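Local atomic coordinates of serine protease inhibitor 2 (Anopheles gambiae, PDB entry 3PZF), a protein that inhibits serine proteases such as CLIPB9 by forming a covalent complex, thereby restraining phenoloxidase activation and melanization in mosquito haemolymph. Residues 201-204 and 210-213; 235-240 and 246-251; 123-128 and 134-139; 111-116 and 149-154. One frame throughout, in Å; residues are numbered along the deposited sequence. Where two conformers were deposited one is given.

Overall arrangement
Following the chain from the N terminus, strand 105-115 opens contact 4, which closes only when helix 144-158 packs alongside it, nearly antiparallel. Nested inside that long loop, contact 3 brings helix 122-132 back onto strand 134-139, the parallel neighbour of strand 105-115. These two contacts touch, with centres about 12 Å apart, and shape one end of the serpin's large sheet A. Contacts 1 and 2 follow in series, each closing a short hairpin: 201-204 with 210-213 in sheet C, then 235-240 with 246-251 in sheet B. Long strand 211-227 leads from the first hairpin toward the second. Contacts 1 and 3 lie about 46 Å apart between centres, on opposite sides of the molecule.

Contact 1. Residues 201-204 and 210-213; sequences KPFY and PTNA
The F203 ring and the hydroxyl of T211 lie side by side, pointing the same way, with T211 OG1 at the ring edge, 3.8 Å from F203 CD2. The other aromatic group, Y204, is used differently: it slants across P210, whose CG is equally close, at 3.7 Å, to Y204 CD1 and Y204 CE1. F203 has CG anti to its own nitrogen (chi1 180°), which turns the ring end away from T211 and A213, toward P395 and Y215 farther along strand 211-227, and leaves CB and the near edge of the ring to do the touching; F203 CB meets T211 OG1 at 3.7 Å and A213 CB at 4.2 Å. K201, F203, T211 and A213 share one face of the pairing, and the ammonium group of K201 reaches beyond it to a salt bridge with E217.

Four backbone bonds hold the strands. K201 and A213 form a reciprocal pair, as do F203 and T211. The latter is uneven: F203 N reaches T211 O at 2.8 Å from well above the carbonyl plane (52°), whereas the return bond from T211 N lies in the carbonyl plane of F203. Between these pairs sit P202 and N212, a non-hydrogen-bonded position where the missing N-H of proline costs this pairing no bond. There P202 CA approaches T211 O at 3.3 Å in a CA-H...O contact, and the two side chains diverge. The short segments run at 125° to each other, a strong twist. All this describes a twisted antiparallel beta hairpin, the hairpin of strands s4C and s3C in serpin sheet C.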
loop_
_atom_site.group_PDB
_atom_site.type_symbol
_atom_site.label_atom_id
_atom_site.label_comp_id
_atom_site.label_asym_id
_atom_site.label_seq_id
_atom_site.Cartn_x
_atom_site.Cartn_y
_atom_site.Cartn_z
ATOM N N LYS A 201 12.155 -12.329 -22.196
ATOM C CA LYS A 201 12.948 -13.470 -21.727
ATOM C C LYS A 201 12.040 -14.298 -20.870
ATOM O O LYS A 201 11.003 -13.806 -20.456
ATOM C CB LYS A 201 14.127 -13.012 -20.840
ATOM C CG LYS A 201 14.953 -11.828 -21.329
ATOM C CD LYS A 201 15.914 -11.390 -20.164
ATOM C CE LYS A 201 16.679 -10.109 -20.451
ATOM N NZ LYS A 201 17.705 -10.270 -21.524
ATOM N N PRO A 202 12.432 -15.541 -20.555
ATOM C CA PRO A 202 11.648 -16.354 -19.610
ATOM C C PRO A 202 11.570 -15.739 -18.209
ATOM O O PRO A 202 12.451 -14.936 -17.795
ATOM C CB PRO A 202 12.434 -17.660 -19.539
ATOM C CG PRO A 202 13.155 -17.724 -20.870
ATOM C CD PRO A 202 13.551 -16.305 -21.130
ATOM N N PHE A 203 10.518 -16.120 -17.482
ATOM C CA PHE A 203 10.339 -15.735 -16.069
ATOM C C PHE A 203 9.998 -17.024 -15.338
ATOM O O PHE A 203 9.158 -17.792 -15.805
ATOM C CB PHE A 203 9.195 -14.731 -15.891
ATOM C CG PHE A 203 8.977 -14.314 -14.459
ATOM C CD1 PHE A 203 9.694 -13.249 -13.923
ATOM C CD2 PHE A 203 8.085 -15.007 -13.640
ATOM C CE1 PHE A 203 9.524 -12.857 -12.591
ATOM C CE2 PHE A 203 7.902 -14.624 -12.311
ATOM C CZ PHE A 203 8.634 -13.541 -11.786
ATOM N N TYR A 204 10.689 -17.305 -14.240
ATOM C CA TYR A 204 10.549 -18.606 -13.592
ATOM C C TYR A 204 9.651 -18.511 -12.390
ATOM O O TYR A 204 10.109 -18.255 -11.282
ATOM C CB TYR A 204 11.913 -19.151 -13.212
ATOM C CG TYR A 204 12.756 -19.324 -14.441
ATOM C CD1 TYR A 204 12.623 -20.472 -15.227
ATOM C CD2 TYR A 204 13.614 -18.326 -14.875
ATOM C CE1 TYR A 204 13.347 -20.642 -16.381
ATOM C CE2 TYR A 204 14.372 -18.495 -16.059
ATOM C CZ TYR A 204 14.213 -19.662 -16.806
ATOM O OH TYR A 204 14.926 -19.887 -17.981
ATOM N N PRO A 210 7.830 -22.236 -16.708
ATOM C CA PRO A 210 8.185 -20.823 -16.880
ATOM C C PRO A 210 7.185 -20.083 -17.754
ATOM O O PRO A 210 6.541 -20.688 -18.612
ATOM C CB PRO A 210 9.533 -20.891 -17.600
ATOM C CG PRO A 210 10.099 -22.222 -17.229
ATOM C CD PRO A 210 8.922 -23.136 -17.119
ATOM N N THR A 211 7.057 -18.787 -17.513
ATOM C CA THR A 211 6.292 -17.889 -18.362
ATOM C C THR A 211 7.308 -16.990 -19.086
ATOM O O THR A 211 8.498 -17.290 -19.089
ATOM C CB THR A 211 5.312 -17.075 -17.533
ATOM O OG1 THR A 211 5.999 -16.467 -16.417
ATOM C CG2 THR A 211 4.209 -17.982 -17.005
ATOM N N ASN A 212 6.842 -15.940 -19.749
ATOM C CA ASN A 212 7.747 -14.975 -20.361
ATOM C C ASN A 212 7.412 -13.588 -19.872
ATOM O O ASN A 212 6.291 -13.352 -19.468
ATOM C CB ASN A 212 7.610 -15.028 -21.892
ATOM C CG ASN A 212 8.091 -16.336 -22.459
ATOM O OD1 ASN A 212 9.276 -16.626 -22.413
ATOM N ND2 ASN A 212 7.170 -17.138 -22.993
ATOM N N ALA A 213 8.389 -12.688 -19.894
ATOM C CA ALA A 213 8.172 -11.312 -19.489
ATOM C C ALA A 213 8.956 -10.355 -20.373
ATOM O O ALA A 213 9.878 -10.774 -21.058
ATOM C CB ALA A 213 8.596 -11.127 -18.019
#

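Contact 2. Residues 235-240 and 246-251; sequences LRLPYR and MYFILP
R236 and Y247 face each other at a non-hydrogen-bonded position of an antiparallel beta hairpin, part of the serpin's core sheet B, and they illustrate how such a ladder is filled in from both sides. The aliphatic part of the arginine provides the ridge and the tyrosine ring the flat bed. R236 CB makes a CH-pi contact over the ring face, 4.1 Å from the centroid, and the extended chain continues obliquely across the ring until R236 CD meets Y247 OH at 3.6 Å. That hydroxyl comes to the edge of the guanidinium group, whose salt bridge is made with E381; the ring of Y247 meets that of F377.

On the other face, shared by L235, L237, M246 and F248, the F248 ring is the surface on which two leucine bumps bear. L237 crosses F248 at about a right angle and pushes its CD1 methyl against F248 CE2 (3.7 Å), while L235 CD2 touches F248 CD2 more loosely at 4.2 Å. Carbonyl L235 O stands at the edge of the same phenyl ring. F222, F374, F376 and I378 of the adjoining strands pack against this layer. Reciprocal backbone bonds join L235 to F248 and L237 to M246, the shortest being M246 N to L237 O at 2.8 Å.

Beyond the last of these pairs, Y239 leans over M246, with Y239 CE2 at 4.0 Å from M246 CB. The M246 chain runs straight to its sulfur and then bends (chi3 -79°). This brings M246 CE to 3.6 Å from Y239 OH, the same hydroxyl that hydrogen-bonds S346 OG in the hinge of the reactive-centre loop.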
loop_
_atom_site.group_PDB
_atom_site.type_symbol
_atom_site.label_atom_id
_atom_site.label_comp_id
_atom_site.label_asym_id
_atom_site.label_seq_id
_atom_site.Cartn_x
_atom_site.Cartn_y
_atom_site.Cartn_z
ATOM N N LEU A 235 17.511 -4.323 -3.435
ATOM C CA LEU A 235 17.920 -3.224 -4.324
ATOM C C LEU A 235 17.024 -2.012 -4.122
ATOM O O LEU A 235 15.817 -2.158 -3.954
ATOM C CB LEU A 235 17.810 -3.688 -5.796
ATOM C CG LEU A 235 17.990 -2.610 -6.870
ATOM C CD1 LEU A 235 19.488 -2.248 -7.069
ATOM C CD2 LEU A 235 17.424 -3.076 -8.222
ATOM N N ARG A 236 17.607 -0.819 -4.200
ATOM C CA ARG A 236 16.846 0.426 -4.098
ATOM C C ARG A 236 16.941 1.210 -5.399
ATOM O O ARG A 236 18.051 1.547 -5.823
ATOM C CB ARG A 236 17.439 1.290 -2.950
ATOM C CG ARG A 236 16.869 2.720 -2.881
ATOM C CD ARG A 236 17.661 3.521 -1.792
ATOM N NE ARG A 236 17.265 4.921 -1.680
ATOM C CZ ARG A 236 17.813 5.914 -2.361
ATOM N NH1 ARG A 236 18.797 5.668 -3.219
ATOM N NH2 ARG A 236 17.410 7.168 -2.148
ATOM N N LEU A 237 15.789 1.511 -6.015
ATOM C CA LEU A 237 15.715 2.441 -7.149
ATOM C C LEU A 237 14.928 3.672 -6.719
ATOM O O LEU A 237 13.716 3.582 -6.480
ATOM C CB LEU A 237 14.995 1.812 -8.359
ATOM C CG LEU A 237 15.647 0.537 -8.895
ATOM C CD1 LEU A 237 14.894 0.118 -10.208
ATOM C CD2 LEU A 237 17.166 0.717 -9.124
ATOM N N PRO A 238 15.606 4.812 -6.609
ATOM C CA PRO A 238 14.972 6.057 -6.169
ATOM C C PRO A 238 14.132 6.708 -7.263
ATOM O O PRO A 238 14.455 6.570 -8.437
ATOM C CB PRO A 238 16.172 6.951 -5.854
ATOM C CG PRO A 238 17.266 6.428 -6.759
ATOM C CD PRO A 238 17.072 4.958 -6.730
ATOM N N TYR A 239 13.074 7.415 -6.869
ATOM C CA TYR A 239 12.353 8.290 -7.782
ATOM C C TYR A 239 12.805 9.742 -7.618
ATOM O O TYR A 239 13.257 10.129 -6.543
ATOM C CB TYR A 239 10.846 8.229 -7.493
ATOM C CG TYR A 239 10.176 6.906 -7.775
ATOM C CD1 TYR A 239 9.730 6.582 -9.058
ATOM C CD2 TYR A 239 9.942 6.002 -6.750
ATOM C CE1 TYR A 239 9.085 5.378 -9.307
ATOM C CE2 TYR A 239 9.286 4.798 -6.993
ATOM C CZ TYR A 239 8.869 4.493 -8.269
ATOM O OH TYR A 239 8.220 3.297 -8.511
ATOM N N ARG A 240 12.637 10.563 -8.652
ATOM C CA ARG A 240 12.945 11.989 -8.542
ATOM C C ARG A 240 12.038 12.636 -7.503
ATOM O O ARG A 240 10.878 12.259 -7.364
ATOM C CB ARG A 240 12.762 12.688 -9.890
ATOM C CG ARG A 240 13.670 12.130 -10.981
ATOM C CD ARG A 240 13.741 13.016 -12.203
ATOM N NE ARG A 240 14.599 12.381 -13.204
ATOM C CZ ARG A 240 15.928 12.478 -13.235
ATOM N NH1 ARG A 240 16.574 13.210 -12.326
ATOM N NH2 ARG A 240 16.617 11.845 -14.182
ATOM N N MET A 246 11.686 2.849 -4.661
ATOM C CA MET A 246 11.128 1.504 -4.662
ATOM C C MET A 246 12.215 0.534 -4.267
ATOM O O MET A 246 13.308 0.543 -4.833
ATOM C CB MET A 246 10.549 1.091 -6.030
ATOM C CG MET A 246 9.959 -0.332 -6.006
ATOM S SD MET A 246 9.039 -0.788 -7.535
ATOM C CE MET A 246 7.453 0.010 -7.313
ATOM N N TYR A 247 11.909 -0.328 -3.304
ATOM C CA TYR A 247 12.839 -1.391 -2.935
ATOM C C TYR A 247 12.370 -2.720 -3.490
ATOM O O TYR A 247 11.163 -2.957 -3.590
ATOM C CB TYR A 247 12.926 -1.512 -1.420
ATOM C CG TYR A 247 13.801 -0.490 -0.730
ATOM C CD1 TYR A 247 13.283 0.745 -0.333
ATOM C CD2 TYR A 247 15.156 -0.765 -0.446
ATOM C CE1 TYR A 247 14.095 1.692 0.328
ATOM C CE2 TYR A 247 15.951 0.172 0.225
ATOM C CZ TYR A 247 15.423 1.393 0.597
ATOM O OH TYR A 247 16.258 2.292 1.282
ATOM N N PHE A 248 13.325 -3.573 -3.891
ATOM C CA PHE A 248 13.021 -4.900 -4.424
ATOM C C PHE A 248 13.734 -5.911 -3.554
ATOM O O PHE A 248 14.926 -5.749 -3.294
ATOM C CB PHE A 248 13.542 -5.040 -5.872
ATOM C CG PHE A 248 12.951 -4.027 -6.825
ATOM C CD1 PHE A 248 11.863 -4.358 -7.619
ATOM C CD2 PHE A 248 13.443 -2.722 -6.872
ATOM C CE1 PHE A 248 11.298 -3.418 -8.465
ATOM C CE2 PHE A 248 12.874 -1.779 -7.727
ATOM C CZ PHE A 248 11.808 -2.136 -8.536
ATOM N N ILE A 249 13.030 -6.951 -3.124
ATOM C CA ILE A 249 13.663 -8.056 -2.393
ATOM C C ILE A 249 13.502 -9.318 -3.228
ATOM O O ILE A 249 12.383 -9.808 -3.394
ATOM C CB ILE A 249 13.030 -8.262 -1.016
ATOM C CG1 ILE A 249 13.201 -6.980 -0.169
ATOM C CG2 ILE A 249 13.634 -9.489 -0.317
ATOM C CD1 ILE A 249 12.399 -7.000 1.181
ATOM N N LEU A 250 14.632 -9.818 -3.743
ATOM C CA LEU A 250 14.649 -10.927 -4.699
ATOM C C LEU A 250 15.271 -12.122 -4.001
ATOM O O LEU A 250 16.481 -12.133 -3.742
ATOM C CB LEU A 250 15.477 -10.538 -5.925
ATOM C CG LEU A 250 15.732 -11.647 -6.974
ATOM C CD1 LEU A 250 14.438 -12.051 -7.689
ATOM C CD2 LEU A 250 16.765 -11.171 -7.980
ATOM N N PRO A 251 14.454 -13.131 -3.669
ATOM C CA PRO A 251 14.962 -14.313 -2.959
ATOM C C PRO A 251 16.099 -14.957 -3.767
ATOM O O PRO A 251 16.001 -15.009 -4.981
ATOM C CB PRO A 251 13.742 -15.261 -2.931
ATOM C CG PRO A 251 12.540 -14.323 -2.973
ATOM C CD PRO A 251 12.985 -13.177 -3.869
#

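Contact 3. Residues 123-128 and 134-139; sequences KYQQIA and AMLEKV
L136 projects from its strand straight at helix 122-132 and is received by Y124, Q125 and A128, each turned against it differently. Y124 crosses it at about a right angle. The tyrosine presents one edge, with Y124 CD2 at 3.9 Å from L136 CD1, and both methyls of the leucine line up along the CD2-CE2 side of the ring. Q125 instead slides past in the opposite direction, reaching for the strand as the leucine reaches for the helix. Its CG is anti to the backbone nitrogen (chi1 178°) and the chain then bends at chi2, which brings the amide group beside the backbone of L136; Q125 CD comes within 3.8 Å of both L136 N and L136 CD1. A128 adds a short floor, A128 CB lying 4.1 Å from L136 CD1.

Where the segments draw together, A134 N gives A128 O a nearly straight hydrogen bond of 3.0 Å (170° at the hydrogen), although the donor stands well above the carbonyl plane. This helix links strand 105-115 to strand 134-139, its parallel neighbour in serpin sheet A. F112 and L318 also pack on L136, and Y124 OH is hydrogen-bonded to L54 O.

Chemically, one clear polar tie fixes the helix at A134, while farther along, hydrocarbon contacts of L136 with Y124 and A128 make up much of the fit, with the phenol's polar end satisfied in the adjacent helix 45-58.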
loop_
_atom_site.group_PDB
_atom_site.type_symbol
_atom_site.label_atom_id
_atom_site.label_comp_id
_atom_site.label_asym_id
_atom_site.label_seq_id
_atom_site.Cartn_x
_atom_site.Cartn_y
_atom_site.Cartn_z
ATOM N N LYS A 123 -18.482 17.375 13.512
ATOM C CA LYS A 123 -17.132 17.427 14.029
ATOM C C LYS A 123 -16.326 16.243 13.452
ATOM O O LYS A 123 -15.135 16.376 13.172
ATOM C CB LYS A 123 -17.161 17.455 15.555
ATOM C CG LYS A 123 -17.809 18.753 16.062
ATOM C CD LYS A 123 -17.703 18.932 17.550
ATOM C CE LYS A 123 -18.486 20.213 17.950
ATOM N NZ LYS A 123 -18.711 20.290 19.396
ATOM N N TYR A 124 -16.980 15.110 13.201
ATOM C CA TYR A 124 -16.257 13.959 12.617
ATOM C C TYR A 124 -15.823 14.211 11.167
ATOM O O TYR A 124 -14.693 13.916 10.797
ATOM C CB TYR A 124 -17.087 12.660 12.679
ATOM C CG TYR A 124 -16.250 11.464 12.261
ATOM C CD1 TYR A 124 -15.422 10.824 13.179
ATOM C CD2 TYR A 124 -16.244 11.015 10.950
ATOM C CE1 TYR A 124 -14.611 9.749 12.803
ATOM C CE2 TYR A 124 -15.449 9.932 10.572
ATOM C CZ TYR A 124 -14.632 9.316 11.504
ATOM O OH TYR A 124 -13.824 8.270 11.136
ATOM N N GLN A 125 -16.712 14.740 10.328
ATOM C CA GLN A 125 -16.316 15.090 8.967
ATOM C C GLN A 125 -15.124 16.056 9.045
ATOM O O GLN A 125 -14.162 15.919 8.305
ATOM C CB GLN A 125 -17.507 15.692 8.179
ATOM C CG GLN A 125 -17.165 16.134 6.734
ATOM C CD GLN A 125 -17.526 15.107 5.648
ATOM O OE1 GLN A 125 -18.672 14.638 5.562
ATOM N NE2 GLN A 125 -16.566 14.798 4.789
ATOM N N GLN A 126 -15.160 17.006 9.979
ATOM C CA GLN A 126 -14.046 17.946 10.168
ATOM C C GLN A 126 -12.701 17.254 10.432
ATOM O O GLN A 126 -11.717 17.502 9.723
ATOM C CB GLN A 126 -14.352 18.914 11.324
ATOM N N ILE A 127 -12.639 16.415 11.465
ATOM C CA ILE A 127 -11.394 15.701 11.778
ATOM C C ILE A 127 -10.961 14.822 10.614
ATOM O O ILE A 127 -9.783 14.746 10.274
ATOM C CB ILE A 127 -11.558 14.816 13.022
ATOM C CG1 ILE A 127 -11.817 15.685 14.259
ATOM C CG2 ILE A 127 -10.303 13.996 13.267
ATOM C CD1 ILE A 127 -10.874 16.820 14.380
ATOM N N ALA A 128 -11.908 14.149 9.988
ATOM C CA ALA A 128 -11.563 13.218 8.921
ATOM C C ALA A 128 -10.876 13.959 7.775
ATOM O O ALA A 128 -9.833 13.521 7.299
ATOM C CB ALA A 128 -12.807 12.487 8.430
ATOM N N ALA A 134 -9.617 12.359 4.575
ATOM C CA ALA A 134 -10.721 11.449 4.274
ATOM C C ALA A 134 -12.053 12.200 4.294
ATOM O O ALA A 134 -12.184 13.242 4.955
ATOM C CB ALA A 134 -10.748 10.335 5.307
ATOM N N MET A 135 -13.055 11.665 3.597
ATOM C CA MET A 135 -14.363 12.315 3.552
ATOM C C MET A 135 -15.475 11.293 3.768
ATOM O O MET A 135 -15.214 10.088 3.807
ATOM C CB MET A 135 -14.546 13.031 2.216
ATOM C CG MET A 135 -13.605 14.213 2.046
ATOM S SD MET A 135 -13.948 15.234 0.595
ATOM C CE MET A 135 -12.539 14.824 -0.448
ATOM N N LEU A 136 -16.694 11.802 3.953
ATOM C CA LEU A 136 -17.884 10.980 4.070
ATOM C C LEU A 136 -18.942 11.516 3.123
ATOM O O LEU A 136 -19.168 12.726 3.043
ATOM C CB LEU A 136 -18.420 11.002 5.507
ATOM C CG LEU A 136 -17.379 10.560 6.545
ATOM C CD1 LEU A 136 -16.655 11.765 7.174
ATOM C CD2 LEU A 136 -18.022 9.717 7.630
ATOM N N GLU A 137 -19.613 10.595 2.454
ATOM C CA GLU A 137 -20.658 10.928 1.482
ATOM C C GLU A 137 -21.888 10.061 1.717
ATOM O O GLU A 137 -21.761 8.892 2.056
ATOM C CB GLU A 137 -20.087 10.647 0.098
ATOM C CG GLU A 137 -20.917 11.102 -1.072
ATOM C CD GLU A 137 -20.165 10.902 -2.377
ATOM O OE1 GLU A 137 -20.806 10.546 -3.381
ATOM O OE2 GLU A 137 -18.927 11.097 -2.385
ATOM N N LYS A 138 -23.078 10.620 1.506
ATOM C CA LYS A 138 -24.331 9.880 1.684
ATOM C C LYS A 138 -24.721 9.194 0.379
ATOM O O LYS A 138 -24.637 9.779 -0.693
ATOM C CB LYS A 138 -25.471 10.816 2.113
ATOM C CG LYS A 138 -25.142 11.747 3.275
ATOM C CD LYS A 138 -24.643 10.992 4.511
ATOM C CE LYS A 138 -25.696 10.039 5.064
ATOM N NZ LYS A 138 -26.957 10.724 5.438
ATOM N N VAL A 139 -25.134 7.942 0.481
ATOM C CA VAL A 139 -25.651 7.198 -0.653
ATOM C C VAL A 139 -26.867 6.433 -0.187
ATOM O O VAL A 139 -27.173 6.412 1.002
ATOM C CB VAL A 139 -24.622 6.189 -1.176
ATOM C CG1 VAL A 139 -23.353 6.909 -1.638
ATOM C CG2 VAL A 139 -24.290 5.165 -0.095
#

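Contact 4. Residues 111-116 and 149-154; sequences NFFVDD and ATINNW
F113 reaches from its strand to I151 and W154 of helix 144-158. Its CB points at the helix, and with CG anti to the carbonyl carbon (chi1 -66°) the ring turns one face to I151. F113 CG already meets I151 CG1, at 3.7 Å. Farther out, F113 CD2 has the same methylene at 3.6 Å, with I151 CD1 a little beyond, and F113 CE2 has I151 CG2 at 4.0 Å. Along the other side of the ring, F113 CD1 and F113 CE1 meet I151 CG1 at 3.8 and 3.9 Å. I151 CG1 is in fact seated over the middle of the ring face, 3.5 Å from the centroid and only 6° off the normal, a compact CH-pi contact. At the tip, F113 CZ, still near I151 CG1, also points at the face of the W154 indole, 3.9 Å from W154 CG, in an edge-to-face pair with planes 87° apart.

V139 and V180 pack beside F113 as well. The helix lies along a face of sheet A, the serpin's main sheet, nearly antiparallel to this strand. Its hold on the strand at this point rests largely on dispersion, CH-pi and edge-to-face aromatic contacts, which set its position mainly by the fit of shapes.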
loop_
_atom_site.group_PDB
_atom_site.type_symbol
_atom_site.label_atom_id
_atom_site.label_comp_id
_atom_site.label_asym_id
_atom_site.label_seq_id
_atom_site.Cartn_x
_atom_site.Cartn_y
_atom_site.Cartn_z
ATOM N N ASN A 111 -12.896 7.376 1.613
ATOM C CA ASN A 111 -14.282 7.831 1.747
ATOM C C ASN A 111 -15.121 6.804 2.508
ATOM O O ASN A 111 -15.092 5.621 2.172
ATOM C CB ASN A 111 -14.897 8.018 0.342
ATOM C CG ASN A 111 -16.098 8.960 0.324
ATOM O OD1 ASN A 111 -16.843 9.079 1.301
ATOM N ND2 ASN A 111 -16.309 9.611 -0.823
ATOM N N PHE A 112 -15.884 7.255 3.498
ATOM C CA PHE A 112 -16.988 6.454 4.024
ATOM C C PHE A 112 -18.229 6.754 3.177
ATOM O O PHE A 112 -18.618 7.904 3.047
ATOM C CB PHE A 112 -17.358 6.837 5.443
ATOM C CG PHE A 112 -16.329 6.497 6.489
ATOM C CD1 PHE A 112 -16.467 5.357 7.271
ATOM C CD2 PHE A 112 -15.288 7.374 6.763
ATOM C CE1 PHE A 112 -15.529 5.074 8.270
ATOM C CE2 PHE A 112 -14.382 7.104 7.779
ATOM C CZ PHE A 112 -14.512 5.958 8.533
ATOM N N PHE A 113 -18.840 5.724 2.610
ATOM C CA PHE A 113 -20.119 5.868 1.900
ATOM C C PHE A 113 -21.225 5.373 2.835
ATOM O O PHE A 113 -21.302 4.184 3.153
ATOM C CB PHE A 113 -20.077 5.074 0.587
ATOM C CG PHE A 113 -19.089 5.622 -0.426
ATOM C CD1 PHE A 113 -19.431 6.710 -1.213
ATOM C CD2 PHE A 113 -17.806 5.081 -0.559
ATOM C CE1 PHE A 113 -18.550 7.229 -2.128
ATOM C CE2 PHE A 113 -16.914 5.601 -1.482
ATOM C CZ PHE A 113 -17.279 6.675 -2.265
ATOM N N VAL A 114 -22.082 6.294 3.281
ATOM C CA VAL A 114 -22.940 6.057 4.422
ATOM C C VAL A 114 -24.365 6.056 3.925
ATOM O O VAL A 114 -24.718 6.908 3.120
ATOM C CB VAL A 114 -22.744 7.174 5.478
ATOM C CG1 VAL A 114 -23.608 6.938 6.669
ATOM C CG2 VAL A 114 -21.247 7.242 5.918
ATOM N N ASP A 115 -25.167 5.095 4.389
ATOM C CA ASP A 115 -26.578 4.967 3.967
ATOM C C ASP A 115 -27.391 6.210 4.341
ATOM O O ASP A 115 -27.035 6.929 5.281
ATOM C CB ASP A 115 -27.216 3.709 4.587
ATOM C CG ASP A 115 -28.411 3.181 3.777
ATOM O OD1 ASP A 115 -28.684 3.686 2.672
ATOM O OD2 ASP A 115 -29.079 2.237 4.243
ATOM N N ASP A 116 -28.495 6.435 3.609
ATOM C CA ASP A 116 -29.314 7.644 3.713
ATOM C C ASP A 116 -29.686 8.006 5.129
ATOM O O ASP A 116 -29.708 9.173 5.489
ATOM C CB ASP A 116 -30.665 7.454 2.987
ATOM C CG ASP A 116 -30.546 7.465 1.483
ATOM O OD1 ASP A 116 -29.715 8.229 0.945
ATOM O OD2 ASP A 116 -31.313 6.710 0.840
ATOM N N ALA A 149 -22.163 2.787 -8.921
ATOM C CA ALA A 149 -21.758 3.803 -9.888
ATOM C C ALA A 149 -21.127 5.000 -9.182
ATOM O O ALA A 149 -20.112 5.539 -9.625
ATOM C CB ALA A 149 -22.964 4.252 -10.715
ATOM N N THR A 150 -21.726 5.415 -8.076
ATOM C CA THR A 150 -21.215 6.559 -7.355
ATOM C C THR A 150 -19.816 6.251 -6.817
ATOM O O THR A 150 -18.890 7.039 -6.991
ATOM C CB THR A 150 -22.152 6.952 -6.221
ATOM O OG1 THR A 150 -23.411 7.380 -6.777
ATOM C CG2 THR A 150 -21.548 8.080 -5.417
ATOM N N ILE A 151 -19.671 5.100 -6.170
ATOM C CA ILE A 151 -18.389 4.711 -5.596
ATOM C C ILE A 151 -17.329 4.541 -6.690
ATOM O O ILE A 151 -16.202 4.996 -6.542
ATOM C CB ILE A 151 -18.525 3.422 -4.763
ATOM C CG1 ILE A 151 -19.391 3.711 -3.525
ATOM C CG2 ILE A 151 -17.116 2.894 -4.355
ATOM C CD1 ILE A 151 -19.812 2.489 -2.755
ATOM N N ASN A 152 -17.697 3.912 -7.802
ATOM C CA ASN A 152 -16.734 3.667 -8.865
ATOM C C ASN A 152 -16.295 4.952 -9.559
ATOM O O ASN A 152 -15.116 5.113 -9.873
ATOM C CB ASN A 152 -17.270 2.624 -9.847
ATOM C CG ASN A 152 -17.369 1.252 -9.209
ATOM O OD1 ASN A 152 -16.620 0.942 -8.281
ATOM N ND2 ASN A 152 -18.283 0.437 -9.686
ATOM N N ASN A 153 -17.213 5.894 -9.737
ATOM C CA ASN A 153 -16.844 7.168 -10.335
ATOM C C ASN A 153 -15.928 7.951 -9.389
ATOM O O ASN A 153 -15.060 8.688 -9.827
ATOM C CB ASN A 153 -18.089 7.983 -10.707
ATOM C CG ASN A 153 -18.888 7.346 -11.843
ATOM O OD1 ASN A 153 -18.418 6.415 -12.509
ATOM N ND2 ASN A 153 -20.096 7.852 -12.075
ATOM N N TRP A 154 -16.116 7.767 -8.085
ATOM C CA TRP A 154 -15.276 8.419 -7.099
ATOM C C TRP A 154 -13.861 7.847 -7.187
ATOM O O TRP A 154 -12.868 8.579 -7.113
ATOM C CB TRP A 154 -15.873 8.228 -5.699
ATOM C CG TRP A 154 -15.041 8.791 -4.596
ATOM C CD1 TRP A 154 -15.090 10.062 -4.084
ATOM C CD2 TRP A 154 -14.033 8.099 -3.862
ATOM N NE1 TRP A 154 -14.154 10.203 -3.081
ATOM C CE2 TRP A 154 -13.498 9.008 -2.917
ATOM C CE3 TRP A 154 -13.528 6.796 -3.906
ATOM C CZ2 TRP A 154 -12.497 8.654 -2.032
ATOM C CZ3 TRP A 154 -12.533 6.444 -3.018
ATOM C CH2 TRP A 154 -12.020 7.369 -2.100
#